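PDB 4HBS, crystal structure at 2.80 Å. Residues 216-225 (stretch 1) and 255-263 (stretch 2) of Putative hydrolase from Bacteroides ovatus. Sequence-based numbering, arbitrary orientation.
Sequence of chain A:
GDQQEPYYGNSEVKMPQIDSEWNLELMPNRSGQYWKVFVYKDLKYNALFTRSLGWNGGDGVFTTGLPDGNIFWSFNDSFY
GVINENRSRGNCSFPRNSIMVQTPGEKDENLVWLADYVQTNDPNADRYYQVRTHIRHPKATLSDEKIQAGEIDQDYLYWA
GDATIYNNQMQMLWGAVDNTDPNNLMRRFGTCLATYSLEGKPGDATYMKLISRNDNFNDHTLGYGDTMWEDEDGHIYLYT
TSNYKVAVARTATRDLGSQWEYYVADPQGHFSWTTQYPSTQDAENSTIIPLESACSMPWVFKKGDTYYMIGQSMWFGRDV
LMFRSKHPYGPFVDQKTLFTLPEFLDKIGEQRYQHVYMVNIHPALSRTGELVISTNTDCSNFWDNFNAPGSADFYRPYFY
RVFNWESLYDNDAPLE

Stretch 1 216-225: NFNDHTLGYG
Stretch 2 (255-263) DLGSQWEYY

Two segments far apart in the sequence meet here almost entirely through aromatic side chains, burying 371 Å² in total. Stretch 1 turns a corner at Asn216 and Phe217 and then runs mostly as loop; stretch 2 makes a type I turn from Asp255 to Ser258 and enters a strand at Trp260. The backbones stand well apart, with CA to CA distances of 8.5 Å for Phe217 and Gly257 and 9.1 Å for Tyr224 and Tyr262, and side chains fill much of the space between. Both chains advance in the same sense through this register.

The turn is held by three hydrogen bonds. Ser258 N donates to Asp255 O at 3.0 Å, Gly257 N donates to Asp255 OD1 at 3.0 Å with Asp255 at chi1 t, and Ser258 OG, at chi1 m, reaches Asp255 O at a very short 2.5 Å. Leu256 (-59/-30) and Gly257 (-77/1) occupy the turn's central positions.

Trp260 is the hub, with 90 Å² of it covered by stretch 1. Its strand backbone (-93/146) points CB toward stretch 1, and chi1 -76° (m) with chi2 20° lets NE1 donate to Leu256 O at 3.2 Å and 165°. This bond ties the indole back to its own turn and leaves the six-membered ring for the other stretch. Phe217, at -59/-54, extends with chi1 t and chi2 70°, presenting its edge to the indole face: centroids 5.6 Å apart, planes at 77°, an offset edge-to-face pair in which Phe217 CE2 lies 3.7 Å from Trp260 CZ2. The same Phe217 ring edge meets the turn, with CE1 4.1 Å from Gly257 CA.

Tyr224 (-59/122, chi1 -72°, chi2 -76°) serves two partners. Its CB packs 3.8 Å from Trp260 CZ3, and its carbonyl O lies 3.5 Å from Trp260 CH2. Its ring offers a face to the edge of Tyr262, with Tyr224 CE2 3.6 Å from Tyr262 CD2, centroids 5.2 Å apart and planes at 60°. Gly225 follows at 106/0, where a CB would jam against the preceding carbonyl O; that backbone alone calls for glycine.

Two residues along the strand from Trp260, Tyr262 (-110/133) again sends its CB toward stretch 1, while Glu261 between them is out of reach. Tyr262 takes chi1 -51° (m) and chi2 85°, which carries its hydroxyl to His220. There His220 NE2 donates to Tyr262 OH at 3.1 Å, with a bent angle of 136°, the one hydrogen bond across the contact. His220 reaches it from -76/141 with chi1 -63° (m) and chi2 -6°, the hydroxyl lying at the imidazole edge, near its plane.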

ATOM      1  N   ASN A 216      19.184  -0.181  11.302  1.00 55.85           N
ATOM      2  CA  ASN A 216      19.845   1.131  11.228  1.00 57.12           C
ATOM      3  C   ASN A 216      20.171   1.506   9.752  1.00 61.12           C
ATOM      4  O   ASN A 216      21.133   2.239   9.519  1.00 61.61           O
ATOM      5  CB  ASN A 216      21.146   1.138  12.073  1.00 61.71           C
ATOM      6  CG  ASN A 216      21.024   0.497  13.449  1.00 91.40           C
ATOM      7  OD1 ASN A 216      20.363   1.030  14.356  1.00 87.78           O
ATOM      8  ND2 ASN A 216      21.677  -0.651  13.648  1.00 83.58           N
ATOM      9  N   PHE A 217      19.353   1.032   8.770  1.00 56.63           N
ATOM     10  CA  PHE A 217      19.540   1.325   7.339  1.00 56.61           C
ATOM     11  C   PHE A 217      19.488   2.871   7.108  1.00 61.05           C
ATOM     12  O   PHE A 217      20.435   3.441   6.568  1.00 61.29           O
ATOM     13  CB  PHE A 217      18.473   0.573   6.506  1.00 56.86           C
ATOM     14  CG  PHE A 217      18.653   0.642   5.015  1.00 58.74           C
ATOM     15  CD1 PHE A 217      19.694  -0.027   4.395  1.00 62.68           C
ATOM     16  CD2 PHE A 217      17.734   1.308   4.219  1.00 60.65           C
ATOM     17  CE1 PHE A 217      19.858   0.031   3.011  1.00 64.38           C
ATOM     18  CE2 PHE A 217      17.906   1.378   2.838  1.00 64.01           C
ATOM     19  CZ  PHE A 217      18.967   0.736   2.241  1.00 63.33           C
ATOM     20  N   ASN A 218      18.409   3.528   7.572  1.00 57.61           N
ATOM     21  CA  ASN A 218      18.245   4.999   7.552  1.00 58.11           C
ATOM     22  C   ASN A 218      17.829   5.492   8.905  1.00 62.72           C
ATOM     23  O   ASN A 218      17.304   4.722   9.712  1.00 61.58           O
ATOM     24  CB  ASN A 218      17.126   5.482   6.587  1.00 56.94           C
ATOM     25  CG  ASN A 218      17.195   5.085   5.154  1.00 94.46           C
ATOM     26  OD1 ASN A 218      18.261   4.794   4.602  1.00 93.67           O
ATOM     27  ND2 ASN A 218      16.069   5.276   4.468  1.00 88.95           N
ATOM     28  N   ASP A 219      17.971   6.798   9.120  1.00 60.20           N
ATOM     29  CA  ASP A 219      17.398   7.511  10.260  1.00 59.63           C
ATOM     30  C   ASP A 219      16.672   8.733   9.653  1.00 63.88           C
ATOM     31  O   ASP A 219      16.490   9.753  10.299  1.00 64.72           O
ATOM     32  CB  ASP A 219      18.459   7.868  11.319  1.00 62.74           C
ATOM     33  CG  ASP A 219      19.509   8.872  10.905  1.00 79.29           C
ATOM     34  OD1 ASP A 219      19.688   9.081   9.677  1.00 82.27           O
ATOM     35  OD2 ASP A 219      20.180   9.427  11.804  1.00 86.04           O
ATOM     36  N   HIS A 220      16.195   8.557   8.407  1.00 59.66           N
ATOM     37  CA  HIS A 220      15.592   9.579   7.583  1.00 59.09           C
ATOM     38  C   HIS A 220      14.182   9.887   8.019  1.00 59.95           C
ATOM     39  O   HIS A 220      13.386   8.985   8.287  1.00 58.45           O
ATOM     40  CB  HIS A 220      15.566   9.145   6.091  1.00 60.03           C
ATOM     41  CG  HIS A 220      16.907   8.934   5.451  1.00 65.13           C
ATOM     42  ND1 HIS A 220      18.095   9.237   6.107  1.00 68.46           N
ATOM     43  CD2 HIS A 220      17.209   8.443   4.226  1.00 66.98           C
ATOM     44  CE1 HIS A 220      19.066   8.905   5.272  1.00 68.65           C
ATOM     45  NE2 HIS A 220      18.579   8.415   4.133  1.00 68.33           N
ATOM     46  N   THR A 221      13.857  11.170   7.962  1.00 55.47           N
ATOM     47  CA  THR A 221      12.551  11.734   8.292  1.00 53.33           C
ATOM     48  C   THR A 221      11.589  11.481   7.105  1.00 55.98           C
ATOM     49  O   THR A 221      10.423  11.160   7.323  1.00 54.42           O
ATOM     50  CB  THR A 221      12.765  13.231   8.648  1.00 55.44           C
ATOM     51  OG1 THR A 221      13.014  13.285  10.044  1.00 49.77           O
ATOM     52  CG2 THR A 221      11.597  14.142   8.257  1.00 55.08           C
ATOM     53  N   LEU A 222      12.095  11.631   5.862  1.00 52.71           N
ATOM     54  CA  LEU A 222      11.330  11.417   4.638  1.00 51.87           C
ATOM     55  C   LEU A 222      11.290   9.912   4.332  1.00 55.03           C
ATOM     56  O   LEU A 222      12.271   9.203   4.567  1.00 55.34           O
ATOM     57  CB  LEU A 222      11.968  12.197   3.467  1.00 53.40           C
ATOM     58  CG  LEU A 222      12.152  13.716   3.668  1.00 59.19           C
ATOM     59  CD1 LEU A 222      13.233  14.260   2.756  1.00 61.09           C
ATOM     60  CD2 LEU A 222      10.852  14.464   3.436  1.00 60.34           C
ATOM     61  N   GLY A 223      10.159   9.437   3.828  1.00 50.14           N
ATOM     62  CA  GLY A 223       9.965   8.025   3.534  1.00 48.91           C
ATOM     63  C   GLY A 223      10.302   7.612   2.123  1.00 54.06           C
ATOM     64  O   GLY A 223       9.451   7.023   1.460  1.00 54.38           O
ATOM     65  N   TYR A 224      11.536   7.913   1.627  1.00 50.73           N
ATOM     66  CA  TYR A 224      11.943   7.505   0.271  1.00 50.48           C
ATOM     67  C   TYR A 224      11.852   6.002   0.171  1.00 57.18           C
ATOM     68  O   TYR A 224      12.446   5.308   1.000  1.00 58.29           O
ATOM     69  CB  TYR A 224      13.360   7.965  -0.073  1.00 51.54           C
ATOM     70  CG  TYR A 224      13.489   9.448  -0.319  1.00 52.57           C
ATOM     71  CD1 TYR A 224      13.046  10.017  -1.506  1.00 54.45           C
ATOM     72  CD2 TYR A 224      14.142  10.273   0.597  1.00 53.77           C
ATOM     73  CE1 TYR A 224      13.221  11.376  -1.769  1.00 55.92           C
ATOM     74  CE2 TYR A 224      14.315  11.634   0.350  1.00 55.33           C
ATOM     75  CZ  TYR A 224      13.841  12.186  -0.831  1.00 61.80           C
ATOM     76  OH  TYR A 224      14.020  13.520  -1.114  1.00 62.86           O
ATOM     77  N   GLY A 225      11.051   5.517  -0.771  1.00 54.54           N
ATOM     78  CA  GLY A 225      10.841   4.091  -0.980  1.00 54.64           C
ATOM     79  C   GLY A 225       9.503   3.550  -0.508  1.00 58.19           C
ATOM     80  O   GLY A 225       9.253   2.348  -0.665  1.00 57.70           O
ATOM     81  N   ASP A 255      20.093  -3.665  -6.586  1.00 62.64           N
ATOM     82  CA  ASP A 255      20.177  -4.020  -5.167  1.00 62.20           C
ATOM     83  C   ASP A 255      19.570  -2.851  -4.380  1.00 66.26           C
ATOM     84  O   ASP A 255      20.060  -1.726  -4.482  1.00 67.24           O
ATOM     85  CB  ASP A 255      21.649  -4.282  -4.734  1.00 65.64           C
ATOM     86  CG  ASP A 255      21.835  -4.924  -3.360  1.00 74.90           C
ATOM     87  OD1 ASP A 255      20.902  -4.843  -2.534  1.00 75.31           O
ATOM     88  OD2 ASP A 255      22.938  -5.470  -3.097  1.00 78.79           O
ATOM     89  N   LEU A 256      18.507  -3.092  -3.616  1.00 60.76           N
ATOM     90  CA  LEU A 256      17.885  -2.041  -2.810  1.00 58.86           C
ATOM     91  C   LEU A 256      18.914  -1.442  -1.809  1.00 64.10           C
ATOM     92  O   LEU A 256      18.850  -0.250  -1.513  1.00 64.30           O
ATOM     93  CB  LEU A 256      16.646  -2.603  -2.075  1.00 56.66           C
ATOM     94  CG  LEU A 256      15.696  -1.630  -1.383  1.00 58.35           C
ATOM     95  CD1 LEU A 256      15.330  -0.461  -2.286  1.00 58.46           C
ATOM     96  CD2 LEU A 256      14.440  -2.349  -0.971  1.00 57.46           C
ATOM     97  N   GLY A 257      19.884  -2.256  -1.367  1.00 61.05           N
ATOM     98  CA  GLY A 257      20.949  -1.818  -0.470  1.00 61.86           C
ATOM     99  C   GLY A 257      22.071  -0.997  -1.100  1.00 67.80           C
ATOM    100  O   GLY A 257      23.004  -0.615  -0.387  1.00 67.77           O
ATOM    101  N   SER A 258      22.007  -0.706  -2.445  1.00 65.47           N
ATOM    102  CA  SER A 258      22.996   0.127  -3.162  1.00 66.64           C
ATOM    103  C   SER A 258      23.048   1.520  -2.609  1.00 71.82           C
ATOM    104  O   SER A 258      22.157   1.903  -1.854  1.00 71.03           O
ATOM    105  CB  SER A 258      22.617   0.268  -4.632  1.00 68.81           C
ATOM    106  OG  SER A 258      22.274  -0.950  -5.252  1.00 76.26           O
ATOM    107  N   GLN A 259      24.017   2.326  -3.065  1.00 69.89           N
ATOM    108  CA  GLN A 259      24.105   3.723  -2.650  1.00 69.77           C
ATOM    109  C   GLN A 259      22.910   4.491  -3.206  1.00 73.11           C
ATOM    110  O   GLN A 259      22.552   4.328  -4.378  1.00 73.60           O
ATOM    111  CB  GLN A 259      25.422   4.368  -3.116  1.00 73.54           C
ATOM    112  CG  GLN A 259      25.518   5.863  -2.809  1.00 84.06           C
ATOM    113  CD  GLN A 259      26.929   6.291  -2.496  1.00101.57           C
ATOM    114  OE1 GLN A 259      27.780   6.373  -3.386  1.00 97.00           O
ATOM    115  NE2 GLN A 259      27.220   6.557  -1.221  1.00 94.20           N
ATOM    116  N   TRP A 260      22.274   5.292  -2.352  1.00 67.95           N
ATOM    117  CA  TRP A 260      21.130   6.099  -2.751  1.00 66.03           C
ATOM    118  C   TRP A 260      21.597   7.474  -3.161  1.00 69.73           C
ATOM    119  O   TRP A 260      22.569   7.991  -2.598  1.00 69.78           O
ATOM    120  CB  TRP A 260      20.117   6.230  -1.601  1.00 62.70           C
ATOM    121  CG  TRP A 260      19.283   5.015  -1.353  1.00 62.03           C
ATOM    122  CD1 TRP A 260      19.548   3.734  -1.740  1.00 65.30           C
ATOM    123  CD2 TRP A 260      18.080   4.962  -0.585  1.00 59.92           C
ATOM    124  NE1 TRP A 260      18.552   2.894  -1.304  1.00 63.28           N
ATOM    125  CE2 TRP A 260      17.635   3.621  -0.594  1.00 63.23           C
ATOM    126  CE3 TRP A 260      17.324   5.920   0.107  1.00 60.08           C
ATOM    127  CZ2 TRP A 260      16.453   3.224   0.036  1.00 60.65           C
ATOM    128  CZ3 TRP A 260      16.159   5.523   0.733  1.00 59.78           C
ATOM    129  CH2 TRP A 260      15.756   4.183   0.730  1.00 59.71           C
ATOM    130  N   GLU A 261      20.918   8.061  -4.154  1.00 65.60           N
ATOM    131  CA  GLU A 261      21.156   9.433  -4.583  1.00 66.20           C
ATOM    132  C   GLU A 261      19.796  10.083  -4.740  1.00 69.24           C
ATOM    133  O   GLU A 261      18.838   9.428  -5.147  1.00 67.62           O
ATOM    134  CB  GLU A 261      22.037   9.550  -5.822  1.00 69.47           C
ATOM    135  CG  GLU A 261      21.646   8.678  -6.990  1.00 77.92           C
ATOM    136  CD  GLU A 261      22.473   8.938  -8.236  1.00 99.09           C
ATOM    137  OE1 GLU A 261      23.533   9.601  -8.131  1.00 88.60           O
ATOM    138  OE2 GLU A 261      22.053   8.482  -9.324  1.00 93.08           O
ATOM    139  N   TYR A 262      19.700  11.343  -4.332  1.00 66.46           N
ATOM    140  CA  TYR A 262      18.460  12.090  -4.223  1.00 64.78           C
ATOM    141  C   TYR A 262      18.365  13.182  -5.266  1.00 69.90           C
ATOM    142  O   TYR A 262      19.315  13.941  -5.438  1.00 72.11           O
ATOM    143  CB  TYR A 262      18.386  12.702  -2.800  1.00 65.04           C
ATOM    144  CG  TYR A 262      18.626  11.672  -1.712  1.00 64.94           C
ATOM    145  CD1 TYR A 262      19.916  11.349  -1.303  1.00 68.01           C
ATOM    146  CD2 TYR A 262      17.571  10.961  -1.154  1.00 63.55           C
ATOM    147  CE1 TYR A 262      20.150  10.340  -0.372  1.00 67.97           C
ATOM    148  CE2 TYR A 262      17.790   9.964  -0.202  1.00 63.67           C
ATOM    149  CZ  TYR A 262      19.084   9.669   0.200  1.00 72.55           C
ATOM    150  OH  TYR A 262      19.340   8.689   1.129  1.00 73.03           O
ATOM    151  N   TYR A 263      17.215  13.272  -5.952  1.00 64.86           N
ATOM    152  CA  TYR A 263      16.955  14.319  -6.942  1.00 65.80           C
ATOM    153  C   TYR A 263      16.487  15.523  -6.140  1.00 73.07           C
ATOM    154  O   TYR A 263      15.397  15.495  -5.551  1.00 71.89           O
ATOM    155  CB  TYR A 263      15.912  13.832  -7.959  1.00 65.03           C
ATOM    156  CG  TYR A 263      15.851  14.570  -9.279  1.00 67.28           C
ATOM    157  CD1 TYR A 263      16.985  14.701 -10.081  1.00 70.76           C
ATOM    158  CD2 TYR A 263      14.628  14.946  -9.829  1.00 67.32           C
ATOM    159  CE1 TYR A 263      16.913  15.267 -11.353  1.00 71.62           C
ATOM    160  CE2 TYR A 263      14.550  15.549 -11.081  1.00 69.59           C
ATOM    161  CZ  TYR A 263      15.690  15.686 -11.854  1.00 77.47           C
ATOM    162  OH  TYR A 263      15.623  16.282 -13.091  1.00 80.39           O
TER